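Local coordinates for protein aromatic amino acid exporter YddG (Starkeya novella, PDB 5I20) that exports amino acids of broad variety, threonine, methionine, lysine and glutamate among them, across the inner membrane as a member of the drug/metabolite transporter superfamily, at residues A[29-34]-A[199-204]; A[79-84]-A[156-161]; A[91-96]-A[143-148]; A[180-185]-A[224-229]. All coordinates share one frame; numbering follows the deposited sequence.

Interaction 1: A[29-34]-A[199-204]; sequences AVPPFL and FEPSVW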
# COMPACT_ATOMS: atom_id res chain seq x y z
N ALA A 29 -16.89 -10.86 -8.90
CA ALA A 29 -17.55 -9.65 -9.36
C ALA A 29 -17.94 -8.75 -8.20
O ALA A 29 -18.78 -7.86 -8.35
CB ALA A 29 -18.78 -10.01 -10.19
N VAL A 30 -17.33 -8.97 -7.04
CA VAL A 30 -17.60 -8.15 -5.87
C VAL A 30 -16.96 -6.77 -6.03
O VAL A 30 -15.74 -6.65 -6.14
CB VAL A 30 -17.07 -8.80 -4.58
CG1 VAL A 30 -17.29 -7.86 -3.40
CG2 VAL A 30 -17.75 -10.14 -4.34
N PRO A 31 -17.80 -5.72 -6.04
CA PRO A 31 -17.38 -4.33 -6.25
C PRO A 31 -16.49 -3.80 -5.12
O PRO A 31 -16.60 -4.27 -3.99
CB PRO A 31 -18.71 -3.58 -6.30
CG PRO A 31 -19.67 -4.43 -5.55
CD PRO A 31 -19.25 -5.84 -5.82
N PRO A 32 -15.62 -2.82 -5.43
CA PRO A 32 -14.54 -2.39 -4.53
C PRO A 32 -14.97 -1.81 -3.18
O PRO A 32 -14.34 -2.13 -2.17
CB PRO A 32 -13.83 -1.30 -5.36
CG PRO A 32 -14.85 -0.82 -6.32
CD PRO A 32 -15.64 -2.04 -6.68
N PHE A 33 -16.00 -0.98 -3.16
CA PHE A 33 -16.40 -0.31 -1.92
C PHE A 33 -16.99 -1.28 -0.90
O PHE A 33 -16.70 -1.18 0.29
CB PHE A 33 -17.38 0.82 -2.20
CG PHE A 33 -16.73 2.12 -2.55
CD1 PHE A 33 -15.93 2.77 -1.62
CD2 PHE A 33 -16.90 2.69 -3.80
CE1 PHE A 33 -15.32 3.97 -1.93
CE2 PHE A 33 -16.29 3.89 -4.12
CZ PHE A 33 -15.50 4.53 -3.18
N LEU A 34 -17.82 -2.20 -1.37
CA LEU A 34 -18.38 -3.23 -0.50
C LEU A 34 -17.26 -4.13 0.02
O LEU A 34 -17.26 -4.51 1.18
CB LEU A 34 -19.43 -4.06 -1.23
CG LEU A 34 -20.11 -5.13 -0.38
CD1 LEU A 34 -20.91 -4.48 0.75
CD2 LEU A 34 -21.00 -6.03 -1.22
N PHE A 199 -23.46 4.14 -4.89
CA PHE A 199 -22.89 4.03 -6.24
C PHE A 199 -22.66 2.60 -6.70
O PHE A 199 -22.19 2.38 -7.82
CB PHE A 199 -21.56 4.78 -6.32
CG PHE A 199 -21.60 6.18 -5.77
CD1 PHE A 199 -22.72 6.98 -5.96
CD2 PHE A 199 -20.52 6.69 -5.07
CE1 PHE A 199 -22.75 8.27 -5.45
CE2 PHE A 199 -20.55 7.97 -4.57
CZ PHE A 199 -21.66 8.76 -4.76
N GLU A 200 -22.98 1.62 -5.86
CA GLU A 200 -22.55 0.25 -6.11
C GLU A 200 -23.67 -0.73 -6.44
O GLU A 200 -24.77 -0.64 -5.89
CB GLU A 200 -21.78 -0.27 -4.90
CG GLU A 200 -20.46 -0.94 -5.21
CD GLU A 200 -19.30 0.03 -5.29
OE1 GLU A 200 -19.54 1.25 -5.42
OE2 GLU A 200 -18.14 -0.43 -5.20
N PRO A 201 -23.39 -1.68 -7.35
CA PRO A 201 -24.27 -2.82 -7.59
C PRO A 201 -24.18 -3.82 -6.44
O PRO A 201 -23.08 -4.11 -5.98
CB PRO A 201 -23.73 -3.42 -8.89
CG PRO A 201 -22.29 -3.02 -8.91
CD PRO A 201 -22.24 -1.66 -8.27
N SER A 202 -25.32 -4.33 -5.99
CA SER A 202 -25.37 -5.20 -4.82
C SER A 202 -24.92 -6.63 -5.13
O SER A 202 -25.75 -7.53 -5.22
CB SER A 202 -26.78 -5.20 -4.24
OG SER A 202 -26.85 -6.01 -3.08
N VAL A 203 -23.62 -6.82 -5.28
CA VAL A 203 -23.07 -8.15 -5.50
C VAL A 203 -22.24 -8.58 -4.30
O VAL A 203 -21.12 -8.11 -4.09
CB VAL A 203 -22.20 -8.21 -6.78
CG1 VAL A 203 -21.64 -9.61 -6.98
CG2 VAL A 203 -23.02 -7.78 -7.98
N TRP A 204 -22.80 -9.48 -3.49
CA TRP A 204 -22.14 -9.95 -2.28
C TRP A 204 -21.29 -11.19 -2.54
O TRP A 204 -21.54 -11.92 -3.50
CB TRP A 204 -23.19 -10.24 -1.20
CG TRP A 204 -23.70 -9.00 -0.53
CD1 TRP A 204 -24.59 -8.10 -1.05
CD2 TRP A 204 -23.36 -8.52 0.77
NE1 TRP A 204 -24.82 -7.09 -0.14
CE2 TRP A 204 -24.08 -7.33 0.99
CE3 TRP A 204 -22.52 -8.99 1.79
CZ2 TRP A 204 -23.97 -6.60 2.17
CZ3 TRP A 204 -22.42 -8.26 2.96
CH2 TRP A 204 -23.14 -7.08 3.14
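Glu200, just past the end of helix 181-199, reaches across to the start of helix 32-53 and makes the main polar link with Phe33. Its chain first passes Pro31, with Glu200 CG 3.3 Å from Pro31 CB, then bends at chi2 (87°), which turns CD toward Phe33 CB. Phe33 N donates to Glu200 OE2 at 3.0 Å, fairly straight at 158° but arriving from above the carboxylate plane, 39° out of it. Glu200 OE1 lies at the edge of the Phe33 ring, 3.4 Å from Phe33 CD2. With an alanine here, the Phe33 N-H would probably be left without this acceptor, and a gap would be likely to open beside the Pro31 ring.

The contact lies at the periplasmic end of the membrane helices: Pro31 is the N-cap residue, and the glutamate serves the first turn of a transmembrane helix from a distant loop. Pro201 O lies against the proline ring, 3.5 Å from Pro31 CG, and closes an inverse gamma turn centred on Ser202. Val203 sets CG1 3.6 Å from Ala29 O, while Val203 O comes 3.4 Å from Pro31 CD. Trp204 CB points away from 29-34, yet the indole comes back so that Leu34 CD2 stands over one face, 3.9 Å from the centroid of the five-membered ring and almost on its normal, in a CH-pi contact.

Interaction 2: A[79-84]-A[156-161]; sequences HFFYFS and AAACAV. With OLC ((2R)-2,3-dihydroxypropyl (9Z)-octadec-9-enoate), chain G.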
# COMPACT_ATOMS: atom_id res chain seq x y z
N HIS A 79 -8.16 5.20 -1.13
CA HIS A 79 -9.08 4.17 -1.60
C HIS A 79 -10.10 4.71 -2.60
O HIS A 79 -10.32 4.12 -3.66
CB HIS A 79 -9.82 3.53 -0.43
CG HIS A 79 -9.22 2.25 0.05
ND1 HIS A 79 -8.25 2.19 1.02
CD2 HIS A 79 -9.45 0.97 -0.32
CE1 HIS A 79 -7.91 0.93 1.23
NE2 HIS A 79 -8.62 0.17 0.43
N PHE A 80 -10.73 5.83 -2.26
CA PHE A 80 -11.77 6.43 -3.08
C PHE A 80 -11.24 6.87 -4.45
O PHE A 80 -11.90 6.67 -5.47
CB PHE A 80 -12.38 7.63 -2.36
CG PHE A 80 -13.40 8.38 -3.17
CD1 PHE A 80 -14.72 7.95 -3.23
CD2 PHE A 80 -13.05 9.53 -3.87
CE1 PHE A 80 -15.66 8.63 -3.97
CE2 PHE A 80 -13.99 10.22 -4.61
CZ PHE A 80 -15.30 9.77 -4.66
N PHE A 81 -10.05 7.46 -4.46
CA PHE A 81 -9.48 7.99 -5.69
C PHE A 81 -8.91 6.88 -6.57
O PHE A 81 -8.87 7.00 -7.79
CB PHE A 81 -8.40 9.03 -5.38
CG PHE A 81 -8.96 10.39 -5.06
CD1 PHE A 81 -9.35 11.25 -6.07
CD2 PHE A 81 -9.10 10.80 -3.75
CE1 PHE A 81 -9.86 12.49 -5.78
CE2 PHE A 81 -9.61 12.04 -3.44
CZ PHE A 81 -9.99 12.89 -4.46
N TYR A 82 -8.46 5.79 -5.95
CA TYR A 82 -7.95 4.67 -6.72
C TYR A 82 -9.10 3.91 -7.38
O TYR A 82 -8.97 3.43 -8.51
CB TYR A 82 -7.12 3.73 -5.85
CG TYR A 82 -6.41 2.68 -6.65
CD1 TYR A 82 -5.46 3.03 -7.61
CD2 TYR A 82 -6.68 1.33 -6.47
CE1 TYR A 82 -4.81 2.07 -8.35
CE2 TYR A 82 -6.03 0.36 -7.21
CZ TYR A 82 -5.10 0.74 -8.15
OH TYR A 82 -4.45 -0.22 -8.89
N PHE A 83 -10.22 3.80 -6.68
CA PHE A 83 -11.41 3.17 -7.25
C PHE A 83 -11.95 4.01 -8.41
O PHE A 83 -12.45 3.47 -9.40
CB PHE A 83 -12.49 2.98 -6.18
CG PHE A 83 -12.10 2.03 -5.09
CD1 PHE A 83 -11.10 1.09 -5.29
CD2 PHE A 83 -12.73 2.07 -3.86
CE1 PHE A 83 -10.73 0.21 -4.28
CE2 PHE A 83 -12.37 1.20 -2.85
CZ PHE A 83 -11.37 0.27 -3.06
N SER A 84 -11.84 5.33 -8.27
CA SER A 84 -12.22 6.25 -9.33
C SER A 84 -11.29 6.11 -10.53
O SER A 84 -11.73 6.20 -11.67
CB SER A 84 -12.21 7.69 -8.82
OG SER A 84 -13.13 7.87 -7.76
N ALA A 156 -5.51 8.41 -10.08
CA ALA A 156 -4.45 7.50 -9.67
C ALA A 156 -3.29 8.26 -9.04
O ALA A 156 -2.65 7.77 -8.11
CB ALA A 156 -3.97 6.67 -10.87
N ALA A 157 -3.01 9.45 -9.55
CA ALA A 157 -1.96 10.29 -8.98
C ALA A 157 -2.38 10.83 -7.61
O ALA A 157 -1.56 10.93 -6.70
CB ALA A 157 -1.60 11.43 -9.91
N ALA A 158 -3.65 11.17 -7.48
CA ALA A 158 -4.19 11.67 -6.22
C ALA A 158 -4.09 10.60 -5.14
O ALA A 158 -3.73 10.88 -4.00
CB ALA A 158 -5.65 12.11 -6.39
N CYS A 159 -4.40 9.37 -5.54
CA CYS A 159 -4.27 8.20 -4.68
C CYS A 159 -2.85 8.04 -4.16
O CYS A 159 -2.63 7.82 -2.96
CB CYS A 159 -4.69 6.95 -5.47
SG CYS A 159 -4.12 5.39 -4.79
N ALA A 160 -1.88 8.18 -5.06
CA ALA A 160 -0.47 8.03 -4.71
C ALA A 160 -0.02 9.08 -3.70
O ALA A 160 0.69 8.77 -2.74
CB ALA A 160 0.40 8.10 -5.96
N VAL A 161 -0.44 10.33 -3.92
CA VAL A 161 -0.05 11.44 -3.05
C VAL A 161 -0.68 11.32 -1.66
O VAL A 161 -0.01 11.52 -0.65
CB VAL A 161 -0.45 12.79 -3.67
CG1 VAL A 161 -0.18 13.93 -2.69
CG2 VAL A 161 0.29 13.02 -4.97
C10 OLC G . -0.57 0.72 -0.59
C9 OLC G . -1.03 -0.31 0.39
C11 OLC G . -1.57 1.60 -1.24
C8 OLC G . -2.48 -0.45 0.68
C16 OLC G . -1.88 -0.20 -5.95
C12 OLC G . -1.08 2.00 -2.59
C7 OLC G . -3.05 -1.62 -0.05
C15 OLC G . -2.75 0.88 -5.41
C13 OLC G . -2.25 2.29 -3.47
C6 OLC G . -4.50 -1.77 0.29
C14 OLC G . -1.90 2.00 -4.89
C5 OLC G . -5.32 -1.69 -0.95
C4 OLC G . -6.68 -2.23 -0.69
C3 OLC G . -7.43 -2.34 -1.98
C2 OLC G . -8.71 -3.07 -1.75
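Phe81 and Cys159 bring their CA atoms to 5.3 Å where helices 79-84 and 156-161 run nearly antiparallel, at 157° between their directions and with axes 7.6 Å apart at closest approach. So tight an approach is possible because the second helix puts small residues into the interface. Ala158 CB lies over one face of the Phe81 ring, 26° off its normal and 3.8 Å from Phe81 CD1, a CH-pi contact. Although Phe81 CB starts toward the other helix, the ring leads away from it, and the methyl of Ala158 meets it nearer the root than the tip.

Cys159 fills the neighbouring place. Its SG is 3.6 Å from Tyr82 CB and 4.8 Å from the centroid of the Tyr82 ring, approaching that ring obliquely as a sulfur-aromatic contact. Tyr82 CG is anti to the backbone N (chi1 -171°), and the ring beyond it meets the acyl chain of a bound monoolein (OLC): C15 of the lipid lies over one face, 3.6 Å from Tyr82 CZ. The lipid chain also passes Cys159 SG, with OLC C13 at 3.9 Å, and His79, whose NE2 is 3.3 Å from OLC C4. His79 ND1 is bonded to Leu75 O one turn earlier, which helps to fix the imidazole.

No hydrogen bond joins 79-84 to 156-161. The arrangement is close apolar packing of antiparallel transmembrane helices in a DMT-fold exporter, here linking the two EamA family regions, with the lipid chain probably occupying part of the central substrate cavity.

Interaction 3: A[91-96]-A[143-148]; sequences PAEAGL and FGFAPE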
# COMPACT_ATOMS: atom_id res chain seq x y z
N PRO A 91 -6.61 -0.56 -15.92
CA PRO A 91 -5.94 -0.94 -14.67
C PRO A 91 -4.42 -0.90 -14.73
O PRO A 91 -3.78 -0.60 -13.72
CB PRO A 91 -6.42 -2.38 -14.43
CG PRO A 91 -7.69 -2.49 -15.19
CD PRO A 91 -7.50 -1.64 -16.41
N ALA A 92 -3.84 -1.21 -15.89
CA ALA A 92 -2.40 -1.28 -16.02
C ALA A 92 -1.76 0.10 -15.85
O ALA A 92 -0.77 0.25 -15.13
CB ALA A 92 -2.02 -1.87 -17.36
N GLU A 93 -2.32 1.09 -16.52
CA GLU A 93 -1.80 2.45 -16.44
C GLU A 93 -2.18 3.12 -15.12
O GLU A 93 -1.43 3.94 -14.60
CB GLU A 93 -2.31 3.29 -17.62
CG GLU A 93 -1.60 2.98 -18.93
CD GLU A 93 -2.51 2.34 -19.96
OE1 GLU A 93 -2.23 1.20 -20.37
OE2 GLU A 93 -3.49 2.99 -20.36
N ALA A 94 -3.34 2.76 -14.58
CA ALA A 94 -3.77 3.27 -13.29
C ALA A 94 -2.86 2.76 -12.18
O ALA A 94 -2.48 3.51 -11.28
CB ALA A 94 -5.22 2.89 -13.01
N GLY A 95 -2.51 1.48 -12.26
CA GLY A 95 -1.64 0.86 -11.27
C GLY A 95 -0.23 1.43 -11.31
O GLY A 95 0.40 1.60 -10.26
N LEU A 96 0.26 1.72 -12.51
CA LEU A 96 1.60 2.29 -12.67
C LEU A 96 1.66 3.71 -12.11
O LEU A 96 2.62 4.06 -11.43
CB LEU A 96 2.02 2.29 -14.14
CG LEU A 96 3.40 2.91 -14.39
CD1 LEU A 96 4.48 2.15 -13.63
CD2 LEU A 96 3.74 2.99 -15.87
N PHE A 143 2.02 -0.55 -22.72
CA PHE A 143 1.54 0.69 -22.11
C PHE A 143 1.11 1.72 -23.14
O PHE A 143 1.94 2.33 -23.81
CB PHE A 143 2.62 1.28 -21.20
CG PHE A 143 2.63 0.70 -19.82
CD1 PHE A 143 1.47 0.20 -19.26
CD2 PHE A 143 3.80 0.64 -19.08
CE1 PHE A 143 1.47 -0.34 -17.98
CE2 PHE A 143 3.81 0.10 -17.81
CZ PHE A 143 2.64 -0.39 -17.26
N GLY A 144 -0.20 1.92 -23.25
CA GLY A 144 -0.75 2.91 -24.16
C GLY A 144 -1.53 3.99 -23.44
O GLY A 144 -2.74 3.87 -23.23
N PHE A 145 -0.83 5.06 -23.06
CA PHE A 145 -1.45 6.18 -22.38
C PHE A 145 -2.21 7.06 -23.37
O PHE A 145 -1.61 7.68 -24.25
CB PHE A 145 -0.41 7.00 -21.62
CG PHE A 145 0.11 6.33 -20.38
CD1 PHE A 145 1.08 5.36 -20.45
CD2 PHE A 145 -0.39 6.69 -19.13
CE1 PHE A 145 1.55 4.74 -19.31
CE2 PHE A 145 0.08 6.08 -17.98
CZ PHE A 145 1.05 5.10 -18.07
N ALA A 146 -3.53 7.12 -23.21
CA ALA A 146 -4.38 7.88 -24.12
C ALA A 146 -5.07 9.03 -23.39
O ALA A 146 -5.46 8.89 -22.23
CB ALA A 146 -5.41 6.95 -24.75
N PRO A 147 -5.22 10.18 -24.07
CA PRO A 147 -5.77 11.41 -23.48
C PRO A 147 -7.15 11.25 -22.85
O PRO A 147 -7.49 12.01 -21.94
CB PRO A 147 -5.85 12.37 -24.68
CG PRO A 147 -4.83 11.87 -25.63
CD PRO A 147 -4.82 10.38 -25.47
N GLU A 148 -7.95 10.29 -23.32
CA GLU A 148 -9.29 10.12 -22.78
C GLU A 148 -9.27 9.49 -21.39
O GLU A 148 -10.27 9.52 -20.67
CB GLU A 148 -10.16 9.28 -23.73
CG GLU A 148 -9.58 7.92 -24.09
CD GLU A 148 -8.68 7.97 -25.31
OE1 GLU A 148 -7.96 8.98 -25.49
OE2 GLU A 148 -8.69 7.01 -26.11
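Phe143 pushes the outer rim of its ring (CE1, CZ, CE2) between Ala92 and Leu96, one turn apart on helix 91-98. Ala92 CB meets the ring at its edge, near the ring plane, 3.9 Å from Phe143 CE1, and Leu96 CD2 approaches obliquely, 3.5 Å from Phe143 CE2. Leu96 is the bump between two aromatics: the same methyl also touches the rim of the second ring, with CD2 4.1 Å from Phe145 CZ.

Glu93 fills the hollow between the Phe143 and Phe145 side chains. Its CG, anti to the carbonyl carbon (chi1 -76°), sits over the centre of the Phe145 ring, 3.5 Å from the ring centroid and 12° off the normal. The two side chains slide past each other in opposite directions; CG makes the CH-pi contact, with CB nearer the CE2 and CZ rim. The bend at chi2 (114°) puts CD beside Gly144, and the oxygens follow from there. Glu93 OE1 reaches the edge of the Phe143 ring, 4.0 Å from Phe143 CD1. Glu93 OE2 comes 3.1 Å from Gly144 O, but both are acceptors and no hydrogen bond forms. Tyr153, from helix 150-169, holds this corner: its hydroxyl bonds Ala146 N and makes a weak bond to Glu93 OE2.

What results is a periplasmic loop packed by two phenylalanines over the first turns of a transmembrane helix in the DMT fold.

Interaction 4: A[180-185]-A[224-229]; sequences VVAGFC and AFYTWD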
# COMPACT_ATOMS: atom_id res chain seq x y z
N VAL A 180 -4.93 2.56 17.24
CA VAL A 180 -5.84 3.61 16.79
C VAL A 180 -6.21 3.39 15.31
O VAL A 180 -7.30 3.77 14.88
CB VAL A 180 -5.21 5.01 17.00
CG1 VAL A 180 -6.10 6.10 16.42
CG2 VAL A 180 -4.99 5.25 18.49
N VAL A 181 -5.31 2.76 14.56
CA VAL A 181 -5.54 2.41 13.15
C VAL A 181 -6.83 1.61 12.98
O VAL A 181 -7.52 1.72 11.96
CB VAL A 181 -4.34 1.62 12.57
CG1 VAL A 181 -4.68 1.02 11.21
CG2 VAL A 181 -3.12 2.53 12.46
N ALA A 182 -7.17 0.81 13.98
CA ALA A 182 -8.44 0.08 14.00
C ALA A 182 -9.61 1.05 13.86
O ALA A 182 -10.59 0.76 13.17
CB ALA A 182 -8.58 -0.74 15.27
N GLY A 183 -9.50 2.20 14.51
CA GLY A 183 -10.51 3.24 14.40
C GLY A 183 -10.56 3.81 13.00
O GLY A 183 -11.63 4.14 12.49
N PHE A 184 -9.40 3.92 12.37
CA PHE A 184 -9.30 4.38 10.99
C PHE A 184 -9.98 3.40 10.05
O PHE A 184 -10.70 3.79 9.13
CB PHE A 184 -7.84 4.57 10.57
CG PHE A 184 -7.09 5.59 11.38
CD1 PHE A 184 -7.76 6.56 12.11
CD2 PHE A 184 -5.70 5.58 11.40
CE1 PHE A 184 -7.06 7.49 12.85
CE2 PHE A 184 -5.00 6.51 12.14
CZ PHE A 184 -5.67 7.47 12.86
N CYS A 185 -9.73 2.11 10.28
CA CYS A 185 -10.29 1.06 9.43
C CYS A 185 -11.80 0.98 9.56
O CYS A 185 -12.51 0.89 8.55
CB CYS A 185 -9.66 -0.29 9.76
SG CYS A 185 -7.93 -0.45 9.24
N ALA A 224 -1.31 -5.53 8.09
CA ALA A 224 -0.45 -4.69 7.26
C ALA A 224 -0.50 -3.21 7.64
O ALA A 224 0.53 -2.55 7.65
CB ALA A 224 -0.82 -4.87 5.80
N PHE A 225 -1.68 -2.69 7.95
CA PHE A 225 -1.78 -1.27 8.28
C PHE A 225 -1.18 -0.97 9.65
O PHE A 225 -0.66 0.12 9.87
CB PHE A 225 -3.24 -0.80 8.21
CG PHE A 225 -3.75 -0.67 6.81
CD1 PHE A 225 -3.31 0.35 5.99
CD2 PHE A 225 -4.66 -1.58 6.30
CE1 PHE A 225 -3.77 0.47 4.69
CE2 PHE A 225 -5.13 -1.46 5.01
CZ PHE A 225 -4.68 -0.44 4.20
N TYR A 226 -1.25 -1.94 10.55
CA TYR A 226 -0.67 -1.75 11.88
C TYR A 226 0.84 -1.89 11.84
O TYR A 226 1.56 -1.13 12.49
CB TYR A 226 -1.27 -2.74 12.88
CG TYR A 226 -2.78 -2.69 12.93
CD1 TYR A 226 -3.44 -1.82 13.80
CD2 TYR A 226 -3.55 -3.49 12.09
CE1 TYR A 226 -4.82 -1.77 13.84
CE2 TYR A 226 -4.93 -3.44 12.13
CZ TYR A 226 -5.56 -2.58 13.00
OH TYR A 226 -6.93 -2.53 13.03
N THR A 227 1.33 -2.85 11.06
CA THR A 227 2.77 -3.08 10.95
C THR A 227 3.42 -1.99 10.10
O THR A 227 4.61 -1.71 10.23
CB THR A 227 3.06 -4.48 10.36
OG1 THR A 227 4.47 -4.73 10.37
CG2 THR A 227 2.58 -4.59 8.95
N TRP A 228 2.62 -1.35 9.24
CA TRP A 228 3.08 -0.22 8.44
C TRP A 228 3.14 1.03 9.31
O TRP A 228 4.05 1.85 9.19
CB TRP A 228 2.16 -0.01 7.24
CG TRP A 228 2.56 1.08 6.30
CD1 TRP A 228 1.94 2.29 6.14
CD2 TRP A 228 3.65 1.07 5.37
NE1 TRP A 228 2.58 3.03 5.17
CE2 TRP A 228 3.64 2.30 4.69
CE3 TRP A 228 4.65 0.13 5.06
CZ2 TRP A 228 4.58 2.62 3.71
CZ3 TRP A 228 5.58 0.46 4.09
CH2 TRP A 228 5.54 1.69 3.43
N ASP A 229 2.16 1.15 10.20
CA ASP A 229 2.11 2.25 11.16
C ASP A 229 3.35 2.24 12.05
O ASP A 229 3.94 3.29 12.32
CB ASP A 229 0.84 2.17 12.01
CG ASP A 229 0.63 3.42 12.84
OD1 ASP A 229 0.28 4.47 12.27
OD2 ASP A 229 0.79 3.34 14.08
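Val181 rests its CG1 methyl over one face of the Tyr226 ring, displaced toward the rim, 4.1 Å from the centroid and 20° off the normal. The two side chains approach at a slant, and Val181 CB also touches the ring, 3.7 Å from Tyr226 CE1. The same valine meets Phe225 at about a right angle, its CG1 3.8 Å from Phe225 CB. The valine and Asp229 side chains slide past each other in opposite directions, and Val181 CG2, anti to the carbonyl carbon, ends 3.9 Å from Asp229 CG.

Tyr226 carries its hydroxyl beyond the valine to the backbone of the next residue. Tyr226 OH stands 3.2 Å from Ala182 CA and 3.3 Å from Ala182 CB, a close fit that a small side chain permits. Cys185 SG approaches the Phe225 ring obliquely, 5.3 Å from its centroid, a sulfur-aromatic contact. A phenylalanine in place of Tyr226 would probably leave Gly43 O without the hydroxyl that bonds it and lose the contact of that hydroxyl with Ala182.

The helices 181-185 and 224-229 run 137° apart in direction with axes 10.4 Å apart, a spacing these large side chains bridge. No hydrogen bond crosses between them, so cohesion here is dispersive and aromatic. The buried polar ends are satisfied elsewhere: Tyr226 by Gly43 and Asp229 by a salt bridge to Lys233, which probably stabilises its negative charge.

Interactions 1, 2 and 3 form a connected run of contacts. Interaction 1 touches interaction 2 through aromatic packing, with Phe33 CZ 3.5 Å from Phe80 CD1, and interaction 2 touches interaction 3 where Ala156 CB lies 3.5 Å from Ala94 O. Interactions 1 and 3 sit at the periplasmic side, with centres about 23 Å apart. Interaction 4 is on the opposite side of the chain's centre from interaction 3, their centres about 30 Å apart, and touches none of the others; its nearest atoms come about 5 Å from interaction 2. The bound monoolein links that pair, since its chain packs at Tyr82 and also lies about 4 Å from the Phe225 side chain.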